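Local coordinates for protein UDP-4-amino-4,6-dideoxy-N-acetyl-beta-L-altrosamine transaminase (Helicobacter pylori, PDB 2FNU) that catalyses the PLP-dependent transamination of a UDP-linked 4-hexulose to UDP-4-amino-4,6-dideoxy-N-acetyl-beta-L-altrosamine, the second step in making pseudaminic acid for flagellin modification, at residues Thr62-Phe67 with Leu92-Thr97; Thr122-Ser127 with Ser150-Ser155. All coordinates share one frame; numbering follows the deposited sequence.

Contact 1: Thr62-Phe67 with Leu92-Thr97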
# COMPACT_ATOMS: atom_id res chain seq x y z
N THR B 62 0.10 6.08 -8.92
CA THR B 62 1.01 5.50 -9.91
C THR B 62 0.64 5.95 -11.33
O THR B 62 1.52 6.30 -12.13
CB THR B 62 0.99 3.97 -9.80
OG1 THR B 62 1.43 3.63 -8.48
CG2 THR B 62 1.93 3.32 -10.83
N LEU B 63 -0.65 5.95 -11.64
CA LEU B 63 -1.12 6.43 -12.94
C LEU B 63 -0.81 7.93 -13.12
O LEU B 63 -0.25 8.33 -14.16
CB LEU B 63 -2.62 6.17 -13.10
CG LEU B 63 -3.22 6.76 -14.39
CD1 LEU B 63 -2.51 6.25 -15.66
CD2 LEU B 63 -4.71 6.37 -14.41
N TYR B 64 -1.17 8.75 -12.14
CA TYR B 64 -1.00 10.19 -12.30
C TYR B 64 0.47 10.58 -12.44
O TYR B 64 0.79 11.54 -13.15
CB TYR B 64 -1.58 10.93 -11.09
CG TYR B 64 -3.10 10.88 -10.93
CD1 TYR B 64 -3.68 11.20 -9.71
CD2 TYR B 64 -3.95 10.53 -12.00
CE1 TYR B 64 -5.06 11.22 -9.53
CE2 TYR B 64 -5.34 10.53 -11.84
CZ TYR B 64 -5.89 10.89 -10.58
OH TYR B 64 -7.25 10.92 -10.38
N ARG B 65 1.35 9.86 -11.75
CA ARG B 65 2.77 10.18 -11.77
C ARG B 65 3.42 9.74 -13.07
O ARG B 65 4.45 10.30 -13.48
CB ARG B 65 3.51 9.50 -10.59
CG ARG B 65 3.28 10.19 -9.24
CD ARG B 65 4.08 11.51 -9.09
NE ARG B 65 5.52 11.28 -9.21
CZ ARG B 65 6.29 10.81 -8.22
NH1 ARG B 65 5.79 10.55 -7.01
NH2 ARG B 65 7.58 10.58 -8.46
N ASN B 66 2.83 8.74 -13.73
CA ASN B 66 3.53 8.09 -14.84
C ASN B 66 2.93 8.29 -16.23
O ASN B 66 3.61 8.02 -17.23
CB ASN B 66 3.71 6.58 -14.56
CG ASN B 66 4.70 6.33 -13.44
OD1 ASN B 66 4.32 6.09 -12.29
ND2 ASN B 66 5.98 6.39 -13.77
N PHE B 67 1.68 8.76 -16.32
CA PHE B 67 1.07 8.90 -17.66
C PHE B 67 1.84 9.90 -18.51
O PHE B 67 1.83 9.82 -19.74
CB PHE B 67 -0.43 9.23 -17.57
CG PHE B 67 -0.74 10.68 -17.31
CD1 PHE B 67 -1.18 11.51 -18.35
CD2 PHE B 67 -0.63 11.21 -16.02
CE1 PHE B 67 -1.46 12.85 -18.12
CE2 PHE B 67 -0.92 12.54 -15.77
CZ PHE B 67 -1.34 13.37 -16.83
N LEU B 92 -3.07 16.23 -6.37
CA LEU B 92 -2.23 17.16 -5.60
C LEU B 92 -0.86 16.53 -5.35
O LEU B 92 0.16 17.20 -5.50
CB LEU B 92 -2.88 17.53 -4.26
CG LEU B 92 -4.18 18.34 -4.34
CD1 LEU B 92 -4.67 18.66 -2.94
CD2 LEU B 92 -4.01 19.63 -5.16
N GLU B 93 -0.84 15.24 -5.00
CA GLU B 93 0.43 14.59 -4.72
C GLU B 93 1.30 14.42 -5.96
O GLU B 93 2.51 14.16 -5.84
CB GLU B 93 0.21 13.23 -4.04
CG GLU B 93 -0.18 13.37 -2.57
CD GLU B 93 1.04 13.66 -1.70
OE1 GLU B 93 1.33 14.86 -1.41
OE2 GLU B 93 1.75 12.69 -1.35
N SER B 94 0.70 14.55 -7.13
CA SER B 94 1.42 14.40 -8.38
C SER B 94 1.75 15.76 -9.00
O SER B 94 2.31 15.82 -10.09
CB SER B 94 0.61 13.53 -9.35
OG SER B 94 0.41 12.25 -8.75
N GLY B 95 1.40 16.84 -8.30
CA GLY B 95 1.77 18.19 -8.73
C GLY B 95 0.67 18.94 -9.45
O GLY B 95 0.84 20.11 -9.81
N TYR B 96 -0.47 18.28 -9.66
CA TYR B 96 -1.55 18.85 -10.46
C TYR B 96 -2.57 19.65 -9.67
O TYR B 96 -2.88 19.33 -8.52
CB TYR B 96 -2.27 17.74 -11.25
CG TYR B 96 -1.37 17.14 -12.32
CD1 TYR B 96 -0.71 15.93 -12.12
CD2 TYR B 96 -1.14 17.83 -13.53
CE1 TYR B 96 0.14 15.41 -13.09
CE2 TYR B 96 -0.30 17.30 -14.51
CZ TYR B 96 0.35 16.10 -14.30
OH TYR B 96 1.19 15.60 -15.26
N THR B 97 -3.11 20.69 -10.31
CA THR B 97 -4.24 21.45 -9.78
C THR B 97 -5.52 20.88 -10.38
O THR B 97 -5.66 20.87 -11.60
CB THR B 97 -4.10 22.93 -10.17
OG1 THR B 97 -2.99 23.49 -9.48
CG2 THR B 97 -5.37 23.72 -9.83
O HOH W 1 2.51 13.41 -14.35
O HOH W 2 3.94 11.95 -5.29
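The C-terminal ends of helix 56-66 and helix 86-93 meet here, and a Schellman motif closes the second helix. Gly95 takes a positive phi of 100° and Gly95 N bonds back to Leu92 O at 3.1 Å. Ser94, just before the turn, faces the first helix, and the chain then turns on to Tyr96. Ser94 OG lies 3.3 Å from Tyr64 CB and touches Arg65 CG, but its hydrogen bond goes back to Met90 O. Tyr96 CB leaves toward the first helix, with CG beside the backbone N (chi1 -68°). CE1 passes Tyr64 O, which sits at the ring edge, and meets Phe67 CE2. Tyr96 CZ lies 4.1 Å from Phe67 CE2, and Tyr96 OH lies 3.7 Å from Phe67 CZ. The two rings reach each other tip to tip, with planes at an oblique 39°. No direct hydrogen bond joins the segments; two waters do. Arg65 is bent at chi2 and chi3, and its NH1 forms a salt bridge with Glu93 of the second subunit. A water accepts weakly from Arg65 NH1 and donates to Glu93 O of the same chain. Another water accepts from Tyr96 OH at 2.7 Å and donates to Tyr64 O at 2.8 Å.

Contact 2: Thr122-Ser127 with Ser150-Ser155. With PMP (4'-deoxy-4'-aminopyridoxal-5'-phosphate), chain E.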
# COMPACT_ATOMS: atom_id res chain seq x y z
N THR B 122 -4.03 22.87 -19.39
CA THR B 122 -4.74 21.60 -19.20
C THR B 122 -3.92 20.42 -19.72
O THR B 122 -3.45 20.44 -20.85
CB THR B 122 -6.12 21.62 -19.89
OG1 THR B 122 -6.78 22.86 -19.57
CG2 THR B 122 -7.00 20.44 -19.41
N LYS B 123 -3.80 19.38 -18.89
CA LYS B 123 -3.03 18.19 -19.23
C LYS B 123 -3.90 16.95 -19.47
O LYS B 123 -3.58 16.10 -20.30
CB LYS B 123 -2.04 17.91 -18.09
CG LYS B 123 -1.11 16.75 -18.37
CD LYS B 123 -0.11 17.09 -19.49
CE LYS B 123 0.79 15.91 -19.77
NZ LYS B 123 1.80 16.19 -20.83
N ALA B 124 -5.00 16.85 -18.75
CA ALA B 124 -5.82 15.64 -18.80
C ALA B 124 -7.20 15.91 -18.26
O ALA B 124 -7.42 16.96 -17.63
CB ALA B 124 -5.15 14.51 -17.95
N ILE B 125 -8.09 14.94 -18.48
CA ILE B 125 -9.40 14.94 -17.83
C ILE B 125 -9.52 13.61 -17.06
O ILE B 125 -9.24 12.56 -17.64
CB ILE B 125 -10.56 15.07 -18.85
CG1 ILE B 125 -10.40 16.39 -19.63
CG2 ILE B 125 -11.93 14.98 -18.14
CD1 ILE B 125 -11.50 16.64 -20.66
N VAL B 126 -9.91 13.67 -15.78
CA VAL B 126 -10.15 12.45 -15.00
C VAL B 126 -11.65 12.37 -14.69
O VAL B 126 -12.16 13.20 -13.92
CB VAL B 126 -9.36 12.43 -13.66
CG1 VAL B 126 -9.77 11.20 -12.81
CG2 VAL B 126 -7.86 12.44 -13.93
N SER B 127 -12.34 11.41 -15.29
CA SER B 127 -13.76 11.17 -14.99
C SER B 127 -13.89 10.04 -13.97
O SER B 127 -12.95 9.28 -13.75
CB SER B 127 -14.53 10.82 -16.27
OG SER B 127 -13.96 9.68 -16.90
N SER B 150 -4.82 13.76 -22.09
CA SER B 150 -5.02 12.36 -21.73
C SER B 150 -6.36 12.18 -21.04
O SER B 150 -6.71 12.96 -20.16
CB SER B 150 -3.91 11.89 -20.79
OG SER B 150 -2.66 11.93 -21.45
N PHE B 151 -7.08 11.14 -21.46
CA PHE B 151 -8.32 10.71 -20.80
C PHE B 151 -7.96 9.65 -19.77
O PHE B 151 -7.49 8.57 -20.13
CB PHE B 151 -9.29 10.17 -21.87
CG PHE B 151 -10.56 9.55 -21.36
CD1 PHE B 151 -11.28 8.69 -22.18
CD2 PHE B 151 -11.07 9.84 -20.09
CE1 PHE B 151 -12.48 8.09 -21.74
CE2 PHE B 151 -12.27 9.23 -19.65
CZ PHE B 151 -12.96 8.37 -20.49
N LEU B 152 -8.15 9.97 -18.49
CA LEU B 152 -7.90 9.02 -17.40
C LEU B 152 -9.23 8.72 -16.72
O LEU B 152 -10.06 9.62 -16.55
CB LEU B 152 -6.91 9.58 -16.38
CG LEU B 152 -5.60 10.15 -16.96
CD1 LEU B 152 -4.75 10.81 -15.87
CD2 LEU B 152 -4.83 9.05 -17.68
N SER B 153 -9.46 7.46 -16.36
CA SER B 153 -10.77 7.07 -15.83
C SER B 153 -10.64 6.45 -14.44
O SER B 153 -10.01 5.40 -14.30
CB SER B 153 -11.42 6.05 -16.77
OG SER B 153 -12.74 5.67 -16.32
N ASP B 154 -11.21 7.11 -13.42
CA ASP B 154 -11.35 6.48 -12.11
C ASP B 154 -12.63 5.64 -12.12
O ASP B 154 -13.74 6.12 -11.84
CB ASP B 154 -11.37 7.53 -10.98
CG ASP B 154 -11.44 6.88 -9.61
OD1 ASP B 154 -11.29 7.59 -8.60
OD2 ASP B 154 -11.63 5.63 -9.57
N SER B 155 -12.45 4.38 -12.52
CA SER B 155 -13.53 3.41 -12.65
C SER B 155 -13.60 2.56 -11.38
O SER B 155 -14.03 1.40 -11.43
CB SER B 155 -13.31 2.55 -13.90
OG SER B 155 -13.39 3.38 -15.07
N1 PMP E . -11.92 6.48 -6.23
C2 PMP E . -13.24 6.27 -5.91
C2A PMP E . -14.31 6.76 -6.85
C3 PMP E . -13.55 5.59 -4.72
O3 PMP E . -14.85 5.33 -4.39
C4 PMP E . -12.52 5.15 -3.85
C4A PMP E . -12.82 4.50 -2.52
N4A PMP E . -14.03 5.01 -1.92
C5 PMP E . -11.19 5.33 -4.24
C6 PMP E . -10.92 5.95 -5.46
C5A PMP E . -10.03 4.85 -3.38
O4P PMP E . -9.95 3.45 -3.54
P PMP E . -9.22 2.56 -2.42
O1P PMP E . -10.16 2.50 -1.24
O2P PMP E . -9.07 1.20 -3.04
O3P PMP E . -7.88 3.17 -2.09
O HOH W 3 -1.51 14.30 -21.62
O HOH W 4 -14.87 7.41 -15.72
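Strands 122-128 and 150-154 run parallel, 4.7 Å apart at their closest and crossing at -20°. Five backbone hydrogen bonds join them. Ile125 gives its N-H to Ser150 O and takes the N-H of Leu152 on its own O. Ser127 does the same between Leu152 O and Asp154 N. Ser150 N to Lys123 O starts the ladder. The Leu152 N to Ile125 O bond is the straightest, at 173°. A CA-H...O contact adds to these, with Val126 CA 3.2 Å from Leu152 O.

Apolar contacts lie on the face of Ala124, Val126, Ser150 and Leu152. Val126 CG2, anti to the carbonyl carbon, crosses obliquely over Leu152 and meets Leu152 CB at 3.9 Å and its CD1. Ala124 CB touches the same CD1. Tyr64 of helix 56-66 covers Val126 and Leu152.

On the other face Phe151 has CG anti to its backbone N (chi1 173°). This brings its ring edge to the neighbouring strand, where Ser127 OG lies in the ring plane, 3.3 Å from Phe151 CE2. Helix 137-146 packs on this ring.

Water bridges tie both ends. One water joins Lys123 O to Ser150 OG. Another joins Ser127 OG to Ser153 OG.

The ligand contact is at the strand end. Asp154 CG is anti to its backbone N, and Asp154 OD1 comes within 2.7 Å of PMP N1. Thr87 OG1 bonds to OD1 and Ser156 OG to OD2, which fixes the carboxylate. Its charge probably keeps the pyridine nitrogen protonated. The beta-alpha-beta unit of strand 122-128, helix 137-146 and strand 150-154, with an aspartate at the cofactor's pyridine nitrogen, is characteristic of fold-type I PLP aminotransferases.

In the fold
Both contacts belong to the same large PLP-binding domain, and their centres lie about 11 Å apart. Contact 2 is buried within the central sheet. Contact 1 is only partly buried, and Arg65 and Glu93 reach the second subunit. Helix 56-66 and Phe67 connect them, lying on the face of Ala124, Val126, Ser150 and Leu152. Tyr64 OH, hydrogen-bonded to Thr87 O, packs 3.5 Å from Val126 CG1, and Phe67 CD1 lies 3.5 Å from Ser150 OG. Their chemistry follows their place. The strands are joined by direct backbone bonds and lead to the cofactor. The helix ends rely on side-chain packing and bridging waters, with ionic partners across the dimer interface.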